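Local coordinates for protein sensory box/response regulator (Mycobacterium smegmatis, PDB 5YRP) that contains an EAL domain, a TIM-barrel-like fold found in bacterial signalling proteins, and binds a magnesium ion in it, at residues A23-V28 with R83-P88; H9-I14 with S229-G234; I118-V123 with Y153-L158; T129-L134 with L159-V164. All blocks are in the same frame, centred on the assembly; numbering follows the deposited sequence.

Contact 1. Residues A23-V28 with R83-P88; sequences AAEALV and RINVSP. With MG (magnesium ion), chain C.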
# COMPACT_ATOMS: atom_id res chain seq x y z
N ALA A 23 14.11 -20.97 6.81
CA ALA A 23 12.79 -21.50 6.47
C ALA A 23 12.74 -21.98 5.03
O ALA A 23 13.69 -21.80 4.27
CB ALA A 23 11.73 -20.43 6.70
N ALA A 24 11.63 -22.62 4.67
CA ALA A 24 11.39 -23.07 3.30
C ALA A 24 9.93 -22.90 2.92
O ALA A 24 9.05 -23.45 3.59
CB ALA A 24 11.79 -24.53 3.15
N GLU A 25 9.68 -22.15 1.85
CA GLU A 25 8.32 -21.92 1.36
C GLU A 25 7.92 -23.04 0.41
O GLU A 25 8.56 -23.23 -0.63
CB GLU A 25 8.21 -20.57 0.65
CG GLU A 25 6.80 -20.21 0.18
CD GLU A 25 6.73 -18.91 -0.62
OE1 GLU A 25 7.79 -18.36 -0.98
OE2 GLU A 25 5.62 -18.43 -0.91
N ALA A 26 6.87 -23.77 0.76
CA ALA A 26 6.31 -24.81 -0.10
C ALA A 26 5.56 -24.19 -1.28
O ALA A 26 4.64 -23.38 -1.10
CB ALA A 26 5.38 -25.72 0.69
N LEU A 27 5.97 -24.56 -2.48
CA LEU A 27 5.33 -24.16 -3.73
C LEU A 27 5.07 -25.41 -4.56
O LEU A 27 5.65 -26.45 -4.30
CB LEU A 27 6.23 -23.21 -4.51
CG LEU A 27 6.71 -21.96 -3.78
CD1 LEU A 27 7.86 -21.31 -4.52
CD2 LEU A 27 5.56 -20.98 -3.60
N VAL A 28 4.19 -25.31 -5.54
CA VAL A 28 3.95 -26.44 -6.44
C VAL A 28 4.65 -26.19 -7.77
O VAL A 28 4.60 -25.08 -8.31
CB VAL A 28 2.45 -26.76 -6.64
CG1 VAL A 28 1.78 -27.08 -5.32
CG2 VAL A 28 1.73 -25.61 -7.31
N ARG A 83 6.89 -22.39 5.37
CA ARG A 83 5.96 -21.39 4.85
C ARG A 83 5.06 -21.97 3.77
O ARG A 83 5.55 -22.55 2.80
CB ARG A 83 6.71 -20.17 4.31
CG ARG A 83 7.47 -19.42 5.38
CD ARG A 83 7.70 -17.95 5.04
NE ARG A 83 7.79 -17.16 6.26
CZ ARG A 83 8.85 -17.09 7.07
NH1 ARG A 83 9.95 -17.78 6.79
NH2 ARG A 83 8.80 -16.34 8.16
N ILE A 84 3.75 -21.82 3.95
CA ILE A 84 2.76 -22.34 3.01
C ILE A 84 1.81 -21.22 2.61
O ILE A 84 1.26 -20.53 3.46
CB ILE A 84 1.96 -23.49 3.64
CG1 ILE A 84 2.88 -24.69 3.89
CG2 ILE A 84 0.80 -23.90 2.74
CD1 ILE A 84 2.48 -25.52 5.08
N ASN A 85 1.62 -21.06 1.30
CA ASN A 85 0.71 -20.05 0.78
C ASN A 85 -0.73 -20.48 0.97
O ASN A 85 -1.12 -21.55 0.52
CB ASN A 85 0.98 -19.80 -0.70
CG ASN A 85 2.31 -19.12 -0.93
OD1 ASN A 85 2.52 -17.98 -0.51
ND2 ASN A 85 3.22 -19.82 -1.59
N VAL A 86 -1.50 -19.64 1.65
CA VAL A 86 -2.92 -19.91 1.88
C VAL A 86 -3.78 -18.98 1.02
O VAL A 86 -3.61 -17.76 1.05
CB VAL A 86 -3.28 -19.77 3.37
CG1 VAL A 86 -4.77 -20.00 3.59
CG2 VAL A 86 -2.50 -20.78 4.19
N SER A 87 -4.68 -19.59 0.26
CA SER A 87 -5.63 -18.89 -0.60
C SER A 87 -6.72 -18.22 0.25
O SER A 87 -6.97 -18.66 1.37
CB SER A 87 -6.25 -19.90 -1.59
OG SER A 87 -7.04 -19.29 -2.59
N PRO A 88 -7.37 -17.16 -0.28
CA PRO A 88 -8.46 -16.54 0.47
C PRO A 88 -9.66 -17.46 0.70
O PRO A 88 -10.39 -17.29 1.67
CB PRO A 88 -8.87 -15.35 -0.41
CG PRO A 88 -8.38 -15.69 -1.78
CD PRO A 88 -7.09 -16.43 -1.53
MG MG C . 4.47 -16.33 -1.28
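The signature that names the EAL family, Glu25-Ala26-Leu27, runs along strand 21-29 and meets Arg83, Ile84 and Asn85 of strand 81-86. The two strands are parallel neighbours, though their local axes diverge by 41°, so regular pairing is short. Arg83 straddles Glu25: its N donates to Ala24 O at 3.0 Å, and its O accepts Ala26 N at 2.7 Å. Between these bonds Glu25 CA rests 3.2 Å from Arg83 O as a CA-H...O contact.

Glu25 and Arg83 point to the same face of the sheet, their CB atoms 4.0 Å apart. In the TIM-barrel-like fold of EAL domains this face looks into the barrel, where polar groups are gathered. Glu25 has CG anti to the backbone N (chi1 -176°) and is extended beyond it, which carries the carboxylate far enough for OE2 to bind the magnesium ion at 2.4 Å. Asn85 belongs to the same metal site and crosses the Glu25 side chain at about a right angle; Glu117 and Asp147 complete the set. A long reach and a charged end suit glutamate to this place. Arg83 instead runs out extended to NE, and Ala23 CB lies at the edge of its guanidinium, whose NH1 forms a salt bridge with Glu13 that would offset its buried charge. On the other face, small Ala26 places CB 4.2 Å from Ile84 CG1, and both pack under helix 52-73.

Contact 2. Residues H9-I14 with S229-G234; sequences HYLPEI and SKPILG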
# COMPACT_ATOMS: atom_id res chain seq x y z
N HIS A 9 7.44 -28.19 -4.36
CA HIS A 9 8.61 -27.45 -4.79
C HIS A 9 8.96 -26.57 -3.61
O HIS A 9 8.07 -25.94 -3.03
CB HIS A 9 8.23 -26.58 -5.99
CG HIS A 9 9.36 -26.25 -6.91
ND1 HIS A 9 9.27 -25.24 -7.85
CD2 HIS A 9 10.59 -26.80 -7.06
CE1 HIS A 9 10.40 -25.18 -8.53
NE2 HIS A 9 11.22 -26.11 -8.07
N TYR A 10 10.23 -26.51 -3.23
CA TYR A 10 10.59 -25.78 -2.02
C TYR A 10 11.61 -24.69 -2.27
O TYR A 10 12.75 -24.97 -2.65
CB TYR A 10 11.08 -26.73 -0.95
CG TYR A 10 10.03 -27.69 -0.48
CD1 TYR A 10 9.18 -27.36 0.57
CD2 TYR A 10 9.87 -28.93 -1.09
CE1 TYR A 10 8.21 -28.23 1.01
CE2 TYR A 10 8.90 -29.82 -0.66
CZ TYR A 10 8.07 -29.47 0.39
OH TYR A 10 7.10 -30.34 0.83
N LEU A 11 11.19 -23.45 -2.06
CA LEU A 11 12.05 -22.28 -2.20
C LEU A 11 12.62 -21.93 -0.84
O LEU A 11 11.89 -21.43 0.02
CB LEU A 11 11.25 -21.10 -2.76
CG LEU A 11 11.92 -19.72 -2.82
CD1 LEU A 11 13.28 -19.78 -3.50
CD2 LEU A 11 11.02 -18.74 -3.54
N PRO A 12 13.92 -22.21 -0.61
CA PRO A 12 14.46 -21.97 0.72
C PRO A 12 14.69 -20.50 1.01
O PRO A 12 14.96 -19.70 0.11
CB PRO A 12 15.78 -22.73 0.70
CG PRO A 12 16.20 -22.72 -0.71
CD PRO A 12 14.95 -22.71 -1.54
N GLU A 13 14.58 -20.17 2.29
CA GLU A 13 14.73 -18.82 2.79
C GLU A 13 15.95 -18.77 3.70
O GLU A 13 15.97 -19.39 4.76
CB GLU A 13 13.49 -18.42 3.59
CG GLU A 13 13.57 -17.06 4.25
CD GLU A 13 12.36 -16.80 5.12
OE1 GLU A 13 12.53 -16.20 6.20
OE2 GLU A 13 11.25 -17.22 4.74
N ILE A 14 16.96 -18.02 3.28
CA ILE A 14 18.23 -18.04 3.98
C ILE A 14 18.54 -16.73 4.69
O ILE A 14 17.99 -15.68 4.36
CB ILE A 14 19.39 -18.38 3.02
CG1 ILE A 14 19.62 -17.26 2.00
CG2 ILE A 14 19.11 -19.70 2.30
CD1 ILE A 14 20.99 -17.33 1.36
N SER A 229 19.15 -19.19 -3.61
CA SER A 229 18.92 -20.60 -3.89
C SER A 229 17.69 -20.80 -4.75
O SER A 229 16.65 -20.17 -4.53
CB SER A 229 18.74 -21.38 -2.59
OG SER A 229 18.26 -22.68 -2.87
N LYS A 230 17.80 -21.70 -5.72
CA LYS A 230 16.71 -22.02 -6.63
C LYS A 230 15.66 -22.82 -5.87
O LYS A 230 15.96 -23.39 -4.81
CB LYS A 230 17.19 -22.86 -7.83
CG LYS A 230 18.45 -22.36 -8.53
CD LYS A 230 18.21 -21.11 -9.36
CE LYS A 230 19.51 -20.54 -9.91
NZ LYS A 230 20.21 -21.47 -10.85
N PRO A 231 14.41 -22.86 -6.38
CA PRO A 231 13.43 -23.77 -5.79
C PRO A 231 13.76 -25.23 -6.08
O PRO A 231 14.01 -25.59 -7.23
CB PRO A 231 12.12 -23.35 -6.45
CG PRO A 231 12.34 -21.96 -6.92
CD PRO A 231 13.79 -21.91 -7.31
N ILE A 232 13.75 -26.06 -5.04
CA ILE A 232 14.22 -27.44 -5.11
C ILE A 232 13.25 -28.43 -4.47
O ILE A 232 12.41 -28.05 -3.64
CB ILE A 232 15.60 -27.62 -4.45
CG1 ILE A 232 15.57 -27.12 -2.99
CG2 ILE A 232 16.67 -26.88 -5.25
CD1 ILE A 232 16.82 -27.44 -2.20
N LEU A 233 13.39 -29.70 -4.85
CA LEU A 233 12.50 -30.77 -4.40
C LEU A 233 12.71 -31.11 -2.93
O LEU A 233 13.73 -30.77 -2.34
CB LEU A 233 12.70 -32.04 -5.24
CG LEU A 233 12.25 -31.95 -6.71
CD1 LEU A 233 12.90 -33.03 -7.56
CD2 LEU A 233 10.73 -32.04 -6.80
N GLY A 234 11.74 -31.81 -2.35
CA GLY A 234 11.79 -32.18 -0.94
C GLY A 234 13.05 -32.95 -0.58
O GLY A 234 13.65 -32.73 0.47
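Tyr10 and Ile232 form a single antiparallel, hydrogen-bonded pair that ties segment 9-14 of strand 7-15 to the chain leading into helix 234-243. Both polar backbone atoms of each residue are used: Tyr10 N donates to Ile232 O at 2.7 Å, and Ile232 N donates back to Tyr10 O at 2.8 Å. Pro231 has no N-H to offer, but its CA makes a CA-H...O contact with Tyr10 O, 3.4 Å away. Its own carbonyl receives a weak, bent bond from His9 NE2 at 3.0 Å. CG of His9 stands anti to the backbone N (chi1 -154°), and the imidazole beyond it lies against Pro231, whose CB covers one face, 3.5 Å from the ring centroid, a CH-pi contact that a flat ring and a rigid pyrrolidine suit well. Beside it Leu11 CD1 meets Pro231 CG at 4.2 Å.

Ser229 OG gives its hydrogen to Lys230 O at 3.1 Å while lying against Pro12 CG. At the other end Leu233, the N-cap residue, has its N bonded to Glu236. Neither Pro12 nor Pro231 can donate, which is consistent with backbone pairing limited to one residue pair; a weak imidazole bond, a CH-pi contact and apolar packing supplement it.

Contact 3. Residues I118-V123 with Y153-L158; sequences ITESVV and YSVLSL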
# COMPACT_ATOMS: atom_id res chain seq x y z
N ILE A 118 -0.41 -15.22 3.69
CA ILE A 118 -1.68 -14.73 3.15
C ILE A 118 -1.40 -13.51 2.29
O ILE A 118 -0.66 -12.62 2.69
CB ILE A 118 -2.68 -14.34 4.27
CG1 ILE A 118 -2.72 -15.41 5.36
CG2 ILE A 118 -4.07 -14.15 3.68
CD1 ILE A 118 -3.47 -14.98 6.61
N THR A 119 -1.99 -13.49 1.10
CA THR A 119 -1.86 -12.34 0.21
C THR A 119 -2.50 -11.11 0.84
O THR A 119 -3.49 -11.22 1.56
CB THR A 119 -2.46 -12.60 -1.19
OG1 THR A 119 -2.20 -11.47 -2.03
CG2 THR A 119 -3.97 -12.84 -1.14
N GLU A 120 -1.92 -9.95 0.57
CA GLU A 120 -2.35 -8.70 1.20
C GLU A 120 -3.80 -8.36 0.86
O GLU A 120 -4.52 -7.81 1.69
CB GLU A 120 -1.41 -7.55 0.79
CG GLU A 120 -1.67 -6.27 1.56
CD GLU A 120 -0.75 -5.13 1.18
OE1 GLU A 120 -0.12 -5.19 0.09
OE2 GLU A 120 -0.67 -4.17 1.97
N SER A 121 -4.24 -8.71 -0.35
CA SER A 121 -5.61 -8.42 -0.82
C SER A 121 -6.69 -9.31 -0.19
O SER A 121 -7.59 -9.79 -0.88
CB SER A 121 -5.66 -8.53 -2.35
OG SER A 121 -5.29 -9.83 -2.78
N VAL A 122 -6.60 -9.52 1.12
CA VAL A 122 -7.61 -10.25 1.89
C VAL A 122 -8.28 -9.34 2.93
O VAL A 122 -9.24 -9.72 3.60
CB VAL A 122 -6.99 -11.52 2.54
CG1 VAL A 122 -7.91 -12.18 3.54
CG2 VAL A 122 -6.61 -12.51 1.45
N VAL A 123 -7.78 -8.11 3.04
CA VAL A 123 -8.30 -7.12 3.98
C VAL A 123 -9.81 -6.88 3.80
O VAL A 123 -10.58 -7.00 4.76
CB VAL A 123 -7.51 -5.78 3.93
CG1 VAL A 123 -7.36 -5.23 2.51
CG2 VAL A 123 -8.15 -4.73 4.83
N TYR A 153 -4.51 -5.00 -2.46
CA TYR A 153 -5.30 -4.05 -1.68
C TYR A 153 -4.65 -3.85 -0.33
O TYR A 153 -4.62 -4.77 0.49
CB TYR A 153 -6.72 -4.57 -1.48
CG TYR A 153 -7.57 -4.53 -2.72
CD1 TYR A 153 -7.60 -5.60 -3.61
CD2 TYR A 153 -8.36 -3.42 -3.01
CE1 TYR A 153 -8.38 -5.57 -4.75
CE2 TYR A 153 -9.15 -3.38 -4.15
CZ TYR A 153 -9.16 -4.46 -5.01
OH TYR A 153 -9.94 -4.42 -6.14
N SER A 154 -4.15 -2.65 -0.09
CA SER A 154 -3.30 -2.39 1.08
C SER A 154 -3.98 -2.68 2.41
O SER A 154 -5.19 -2.50 2.56
CB SER A 154 -2.80 -0.95 1.07
OG SER A 154 -1.93 -0.73 2.16
N VAL A 155 -3.17 -3.13 3.37
CA VAL A 155 -3.61 -3.41 4.73
C VAL A 155 -3.02 -2.37 5.70
O VAL A 155 -3.22 -2.48 6.91
CB VAL A 155 -3.18 -4.84 5.16
CG1 VAL A 155 -3.57 -5.15 6.60
CG2 VAL A 155 -3.83 -5.87 4.25
N LEU A 156 -2.33 -1.36 5.17
CA LEU A 156 -1.71 -0.34 6.03
C LEU A 156 -2.65 0.12 7.13
O LEU A 156 -2.24 0.26 8.29
CB LEU A 156 -1.26 0.86 5.20
CG LEU A 156 0.00 0.68 4.35
CD1 LEU A 156 0.26 1.92 3.53
CD2 LEU A 156 1.22 0.36 5.20
N SER A 157 -3.92 0.33 6.78
CA SER A 157 -4.95 0.74 7.73
C SER A 157 -5.05 -0.21 8.93
O SER A 157 -5.21 0.24 10.07
CB SER A 157 -6.31 0.82 7.03
OG SER A 157 -6.22 1.60 5.85
N LEU A 158 -4.94 -1.51 8.67
CA LEU A 158 -5.16 -2.54 9.69
C LEU A 158 -3.91 -3.28 10.18
O LEU A 158 -4.04 -4.18 11.01
CB LEU A 158 -6.17 -3.56 9.17
CG LEU A 158 -7.44 -3.00 8.52
CD1 LEU A 158 -8.37 -4.15 8.21
CD2 LEU A 158 -8.15 -1.98 9.41
O HOH W 1 0.10 -1.89 1.18
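Glu120 and Val155 slide past each other in opposite directions, the glutamate running out beside the valine until its carboxylate arrives at the valine's backbone. CG stands anti to the Glu120 N (chi1 -171°) and the chain stays extended; methylene CG packs 3.5 Å from Val155 CG2. Glu120 OE2 then accepts Val155 N at 3.0 Å, approached from the anti side and 34° out of the carboxylate plane. A water also donates to OE2 and bonds to Ser154 OG, while OE1 takes Gly150 N; a carboxylate suits this place because its two oxygens can gather several donors. Ser154 OG in turn caps the coming helix by accepting Leu156 N at 3.1 Å.

Val123 wedges in as an apolar counterpart. Its CG2 meets Leu158 CD1 at 3.4 Å, the two side chains crossing obliquely, its CB touches Val155 CG2 at 3.7 Å, and CG1 reaches Tyr153 CB at 4.1 Å. The tyrosine ring turns its edge to Ser121, whose CB lies in the ring plane 3.7 Å from CD1. Tyr153 also meets Tyr153 of the second subunit edge-to-face, and Ser154 makes backbone hydrogen bonds to that subunit. Glutamate after a strand, gripping the backbone of the loop after strand 142-149, is as in the corresponding loop of EAL domains, often called loop 6, and here it also lies at the dimer interface.

Contact 4. Residues T129-L134 with L159-V164; sequences TTRTTL and LKSLPV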
# COMPACT_ATOMS: atom_id res chain seq x y z
N THR A 129 -13.29 -10.73 10.35
CA THR A 129 -13.21 -11.93 11.19
C THR A 129 -11.88 -12.63 10.96
O THR A 129 -11.53 -13.57 11.68
CB THR A 129 -14.32 -12.95 10.87
OG1 THR A 129 -14.07 -13.56 9.60
CG2 THR A 129 -15.71 -12.31 10.89
N THR A 130 -11.17 -12.20 9.93
CA THR A 130 -9.80 -12.62 9.69
C THR A 130 -8.98 -12.50 10.97
O THR A 130 -8.17 -13.36 11.28
CB THR A 130 -9.15 -11.74 8.60
OG1 THR A 130 -9.97 -11.74 7.43
CG2 THR A 130 -7.77 -12.26 8.24
N ARG A 131 -9.22 -11.42 11.71
CA ARG A 131 -8.55 -11.18 12.99
C ARG A 131 -8.71 -12.36 13.95
O ARG A 131 -7.75 -12.79 14.58
CB ARG A 131 -9.10 -9.92 13.64
CG ARG A 131 -8.81 -8.65 12.85
CD ARG A 131 -9.33 -7.43 13.57
NE ARG A 131 -9.13 -6.22 12.77
CZ ARG A 131 -9.56 -5.02 13.12
NH1 ARG A 131 -10.21 -4.84 14.27
NH2 ARG A 131 -9.34 -3.98 12.33
N THR A 132 -9.93 -12.87 14.04
CA THR A 132 -10.25 -14.02 14.89
C THR A 132 -9.55 -15.29 14.38
O THR A 132 -9.10 -16.11 15.18
CB THR A 132 -11.77 -14.29 14.97
OG1 THR A 132 -12.25 -14.78 13.72
CG2 THR A 132 -12.55 -13.04 15.37
N THR A 133 -9.48 -15.44 13.06
CA THR A 133 -8.78 -16.57 12.45
C THR A 133 -7.31 -16.58 12.85
O THR A 133 -6.78 -17.60 13.27
CB THR A 133 -8.90 -16.52 10.91
OG1 THR A 133 -10.28 -16.51 10.53
CG2 THR A 133 -8.20 -17.73 10.27
N LEU A 134 -6.65 -15.43 12.70
CA LEU A 134 -5.27 -15.27 13.14
C LEU A 134 -5.14 -15.60 14.62
O LEU A 134 -4.28 -16.37 15.02
CB LEU A 134 -4.76 -13.84 12.91
CG LEU A 134 -4.80 -13.27 11.49
CD1 LEU A 134 -4.11 -11.91 11.47
CD2 LEU A 134 -4.14 -14.21 10.49
N LEU A 159 -2.73 -2.92 9.68
CA LEU A 159 -1.49 -3.58 10.12
C LEU A 159 -1.31 -3.50 11.63
O LEU A 159 -0.91 -4.47 12.27
CB LEU A 159 -0.26 -2.97 9.45
CG LEU A 159 0.16 -3.47 8.07
CD1 LEU A 159 1.47 -2.81 7.68
CD2 LEU A 159 0.29 -4.98 8.00
N LYS A 160 -1.58 -2.32 12.18
CA LYS A 160 -1.53 -2.10 13.62
C LYS A 160 -2.49 -3.02 14.40
O LYS A 160 -2.13 -3.56 15.45
CB LYS A 160 -1.83 -0.63 13.94
CG LYS A 160 -3.24 -0.17 13.57
CD LYS A 160 -3.48 1.28 13.93
CE LYS A 160 -4.97 1.60 13.91
NZ LYS A 160 -5.27 3.03 14.16
N SER A 161 -3.70 -3.19 13.88
CA SER A 161 -4.74 -3.99 14.54
C SER A 161 -4.59 -5.48 14.24
O SER A 161 -5.12 -6.31 14.99
CB SER A 161 -6.13 -3.51 14.12
OG SER A 161 -6.27 -3.49 12.71
N LEU A 162 -3.90 -5.80 13.15
CA LEU A 162 -3.63 -7.19 12.76
C LEU A 162 -2.40 -7.77 13.45
O LEU A 162 -1.33 -7.17 13.40
CB LEU A 162 -3.45 -7.32 11.26
CG LEU A 162 -4.75 -7.38 10.47
CD1 LEU A 162 -4.42 -7.47 8.99
CD2 LEU A 162 -5.61 -8.56 10.89
N PRO A 163 -2.56 -8.95 14.07
CA PRO A 163 -1.47 -9.69 14.72
C PRO A 163 -0.64 -10.61 13.84
O PRO A 163 -0.13 -11.62 14.32
CB PRO A 163 -2.22 -10.55 15.76
CG PRO A 163 -3.54 -9.90 15.93
CD PRO A 163 -3.87 -9.39 14.57
N VAL A 164 -0.50 -10.28 12.56
CA VAL A 164 0.39 -11.05 11.69
C VAL A 164 1.83 -10.96 12.22
O VAL A 164 2.20 -9.98 12.86
CB VAL A 164 0.34 -10.57 10.23
CG1 VAL A 164 -1.05 -10.83 9.66
CG2 VAL A 164 0.73 -9.11 10.10
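Leu134 turns CG anti to its carbonyl carbon (chi1 -58°) and CD1 anti to CA (chi2 -173°), which sends one methyl across to Leu162, Pro163 and Val164. Arg131, one turn earlier on the same helix, also has CG anti to the carbonyl carbon; its chain is extended from CG to NE, and the guanidinium beyond lies with one face against Ser161. Helix 130-140 is the connection of a beta-alpha-beta crossover between parallel strands 114-119 and 142-149 of the barrel, and residues 160-164 form the loop between helix 156-159 and strand 166-169. The contact therefore seats an outer helix against the lead-in to a neighbouring strand.

Leu134 CD1 is the shared point of contact: it lies 3.7 Å from Leu162 CD2, 3.7 Å from Val164 CG1 and 4.0 Å from Pro163 CD. Leu134 and Leu162 cross at about a right angle, whereas Val164 comes in more obliquely and continues inward onto Val144 and Ile146 of strand 142-149. Branched aliphatic groups suit this place, since a buried methyl can touch several neighbours at once. Leu162 serves both helix residues, its CD2 also resting 3.8 Å from Arg131 CG, part of the arginine's aliphatic stem.

At Ser161 the character changes. Serine suits the bend at this position because its hydroxyl can serve the backbone of the preceding turn, bonding to Leu158 O. The same residue lies over one face of the Arg131 guanidinium, with Ser161 CB offset toward the rim, 3.7 Å from Arg131 NH2.

In the fold
Contact 1 is the buried one, at the heart of the barrel near the magnesium ion; contacts 2, 3 and 4 are partly buried and lie farther out. Contacts 1 and 2 adjoin through the antiparallel strands 7-15 and 21-29, and the Glu13-Arg83 salt bridge joins them. Contacts 3 and 4 touch on the other side of the chain's centre from contact 2, where Val155 meets Leu162 and Leu158 meets Arg131. Chemistry follows place: metal ligation and strand pairing inside, one backbone bridge with proline packing at contact 2, a carboxylate anchoring a loop at the dimer interface in contact 3, and mainly aliphatic packing at contact 4.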